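Local coordinates for protein putative oxidoreductase molybdopterin-binding subunit (Sulfolobus tokodaii, PDB 4ZOH) that binds the pterin cytosine dinucleotide cofactor of molybdenum and probably serves as the catalytic subunit of a xanthine dehydrogenase-family oxidoreductase, at residues Val487-Ser492 / Ser661-Gly666. Numbering follows the deposited sequence.
Sequences VTIGGS and SPHPTG. With MCN (pterin cytosine dinucleotide), chain D.
Ile489 CD1 lies over one face of the His663 imidazole, 3.9 Å from the ring centroid and 19° off its normal, a CH-pi contact shifted toward the CE1-NE2 side. Thr488 CG2 approaches the same ring obliquely, 3.4 Å from CD2, while ND1 is hydrogen-bonded to Tyr558 OH, which helps fix the ring's rotation. The contact sets the first turns of helix 486-512, in the molybdopterin-binding part of the chain, against a loop that combines an ST turn, with His663 N bonding to Ser661 OG (also hydrogen-bonded to Ser667 O), and a type I turn from His663 to Gly666. No hydrogen bond crosses between the two segments, but Ser667 OG links Thr488 OG1 to Thr665 OG1. One turn further along the helix from Thr488, Ser492 OG meets Pro664 CD at 3.4 Å. The Thr665 methyl CG2, anti to the carbonyl carbon (chi1 60°, for OG1), packs on the helix backbone between Gly491 and Ser492, 3.5 Å from Ser492 OG. The helix start also meets the cofactor: Val487 N donates a nearly straight bond (169°) to a phosphate oxygen, O1A of MCN. Within the helix, Thr488 O accepts twice, from Ser492 N and, at 2.7 Å, from Ser492 OG.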
loop_
_atom_site.group_PDB
_atom_site.type_symbol
_atom_site.label_atom_id
_atom_site.label_comp_id
_atom_site.label_asym_id
_atom_site.label_seq_id
_atom_site.Cartn_x
_atom_site.Cartn_y
_atom_site.Cartn_z
ATOM N N VAL A 487 9.701 24.805 -13.411
ATOM C CA VAL A 487 10.905 25.353 -12.749
ATOM C C VAL A 487 10.715 26.879 -12.489
ATOM O O VAL A 487 11.176 27.425 -11.486
ATOM C CB VAL A 487 12.238 25.026 -13.496
ATOM C CG1 VAL A 487 12.425 25.957 -14.692
ATOM C CG2 VAL A 487 13.419 25.131 -12.495
ATOM N N THR A 488 9.980 27.544 -13.370
ATOM C CA THR A 488 9.827 28.999 -13.251
ATOM C C THR A 488 8.841 29.399 -12.150
ATOM O O THR A 488 9.202 30.133 -11.225
ATOM C CB THR A 488 9.399 29.560 -14.610
ATOM O OG1 THR A 488 10.385 29.181 -15.534
ATOM C CG2 THR A 488 9.353 31.121 -14.617
ATOM N N ILE A 489 7.578 28.977 -12.306
ATOM C CA ILE A 489 6.533 29.328 -11.318
ATOM C C ILE A 489 6.670 28.514 -10.021
ATOM O O ILE A 489 6.614 29.050 -8.854
ATOM C CB ILE A 489 5.127 29.139 -11.931
ATOM C CG1 ILE A 489 4.993 29.878 -13.280
ATOM C CG2 ILE A 489 4.081 29.667 -10.947
ATOM C CD1 ILE A 489 5.481 31.346 -13.305
ATOM N N GLY A 490 6.845 27.198 -10.187
ATOM C CA GLY A 490 7.026 26.360 -9.017
ATOM C C GLY A 490 8.362 26.703 -8.353
ATOM O O GLY A 490 8.476 26.688 -7.127
ATOM N N GLY A 491 9.393 27.023 -9.141
ATOM C CA GLY A 491 10.714 27.353 -8.495
ATOM C C GLY A 491 10.652 28.701 -7.769
ATOM O O GLY A 491 11.266 28.896 -6.689
ATOM N N SER A 492 9.879 29.635 -8.326
ATOM C CA SER A 492 9.729 30.915 -7.603
ATOM C C SER A 492 9.018 30.703 -6.282
ATOM O O SER A 492 9.444 31.284 -5.238
ATOM C CB SER A 492 9.013 31.927 -8.483
ATOM O OG SER A 492 9.833 32.242 -9.603
ATOM N N SER A 661 13.323 36.164 -17.379
ATOM C CA SER A 661 11.903 36.347 -17.143
ATOM C C SER A 661 11.784 37.364 -16.014
ATOM O O SER A 661 12.771 37.647 -15.334
ATOM C CB SER A 661 11.268 34.995 -16.749
ATOM O OG SER A 661 11.604 34.739 -15.415
ATOM N N PRO A 662 10.587 37.933 -15.785
ATOM C CA PRO A 662 10.513 38.810 -14.568
ATOM C C PRO A 662 10.439 38.038 -13.225
ATOM O O PRO A 662 10.433 38.652 -12.160
ATOM C CB PRO A 662 9.239 39.647 -14.781
ATOM C CG PRO A 662 8.461 38.938 -15.878
ATOM C CD PRO A 662 9.403 38.055 -16.662
ATOM N N HIS A 663 10.390 36.709 -13.267
ATOM C CA HIS A 663 10.181 35.922 -12.033
ATOM C C HIS A 663 11.465 35.828 -11.198
ATOM O O HIS A 663 12.578 35.947 -11.739
ATOM C CB HIS A 663 9.667 34.512 -12.423
ATOM C CG HIS A 663 8.416 34.559 -13.264
ATOM N ND1 HIS A 663 7.189 34.979 -12.768
ATOM C CD2 HIS A 663 8.220 34.297 -14.575
ATOM C CE1 HIS A 663 6.277 34.904 -13.732
ATOM N NE2 HIS A 663 6.886 34.518 -14.845
ATOM N N PRO A 664 11.321 35.581 -9.888
ATOM C CA PRO A 664 12.497 35.511 -9.015
ATOM C C PRO A 664 13.553 34.482 -9.458
ATOM O O PRO A 664 14.692 34.589 -9.051
ATOM C CB PRO A 664 11.923 35.114 -7.625
ATOM C CG PRO A 664 10.501 35.554 -7.673
ATOM C CD PRO A 664 10.057 35.552 -9.136
ATOM N N THR A 665 13.203 33.512 -10.285
ATOM C CA THR A 665 14.215 32.570 -10.754
ATOM C C THR A 665 14.957 33.155 -11.968
ATOM O O THR A 665 16.035 32.671 -12.279
ATOM C CB THR A 665 13.616 31.202 -11.152
ATOM O OG1 THR A 665 12.672 31.417 -12.213
ATOM C CG2 THR A 665 12.916 30.574 -9.949
ATOM N N GLY A 666 14.361 34.151 -12.651
ATOM C CA GLY A 666 14.854 34.626 -13.981
ATOM C C GLY A 666 14.674 33.682 -15.170
ATOM O O GLY A 666 15.000 34.024 -16.340
HETATM N N1 MCN D . 15.073 24.008 -16.864
HETATM C C2 MCN D . 16.148 24.756 -16.412
HETATM N N3 MCN D . 16.267 26.088 -16.708
HETATM C C4 MCN D . 15.281 26.679 -17.490
HETATM C C5 MCN D . 14.195 25.938 -17.954
HETATM C C6 MCN D . 14.070 24.589 -17.620
HETATM O O2 MCN D . 17.049 24.278 -15.715
HETATM N N4 MCN D . 15.411 27.959 -17.764
HETATM C "C1'" MCN D . 15.020 22.598 -16.475
HETATM C C2D MCN D . 14.209 22.454 -15.185
HETATM O "O2'" MCN D . 15.001 22.475 -14.036
HETATM C "C3'" MCN D . 13.648 21.062 -15.307
HETATM C C4D MCN D . 13.211 21.111 -16.712
HETATM O O4D MCN D . 14.304 21.840 -17.422
HETATM O "O3'" MCN D . 14.594 20.065 -15.134
HETATM C "C5'" MCN D . 11.942 21.884 -16.407
HETATM O "O5'" MCN D . 11.403 22.380 -17.492
HETATM P PA MCN D . 10.213 23.486 -17.464
HETATM O O1A MCN D . 9.937 24.205 -16.238
HETATM O O2A MCN D . 10.599 24.203 -18.726
HETATM O O3A MCN D . 8.995 22.413 -17.926
HETATM P PB MCN D . 8.191 21.531 -16.839
HETATM O O1B MCN D . 7.017 22.368 -16.356
HETATM O O2B MCN D . 9.000 20.925 -15.778
HETATM O O3B MCN D . 7.740 20.397 -17.761
HETATM C C10 MCN D . 6.497 20.411 -18.515
HETATM C "C9'" MCN D . 6.746 20.043 -19.958
HETATM C "C8'" MCN D . 5.538 19.785 -20.689
HETATM S "S8'" MCN D . 4.259 20.990 -20.730
HETATM C "C7'" MCN D . 5.378 18.679 -21.468
HETATM S "S7'" MCN D . 3.948 18.408 -22.498
HETATM C "C6'" MCN D . 6.427 17.691 -21.631
HETATM C C7 MCN D . 7.807 18.288 -21.197
HETATM O "O9'" MCN D . 7.607 18.908 -19.944
HETATM N "N5'" MCN D . 6.131 16.419 -20.973
HETATM C C4A MCN D . 7.125 15.555 -20.473
HETATM N "N8'" MCN D . 8.815 17.194 -21.045
HETATM C C4B MCN D . 8.486 15.966 -20.553
HETATM N "N1'" MCN D . 9.489 15.184 -20.145
HETATM C "C2'" MCN D . 9.207 14.002 -19.602
HETATM N "N2'" MCN D . 10.215 13.263 -19.191
HETATM N "N3'" MCN D . 7.868 13.501 -19.483
HETATM C "C4'" MCN D . 6.785 14.284 -19.947
HETATM O "O4'" MCN D . 5.601 13.846 -19.860
#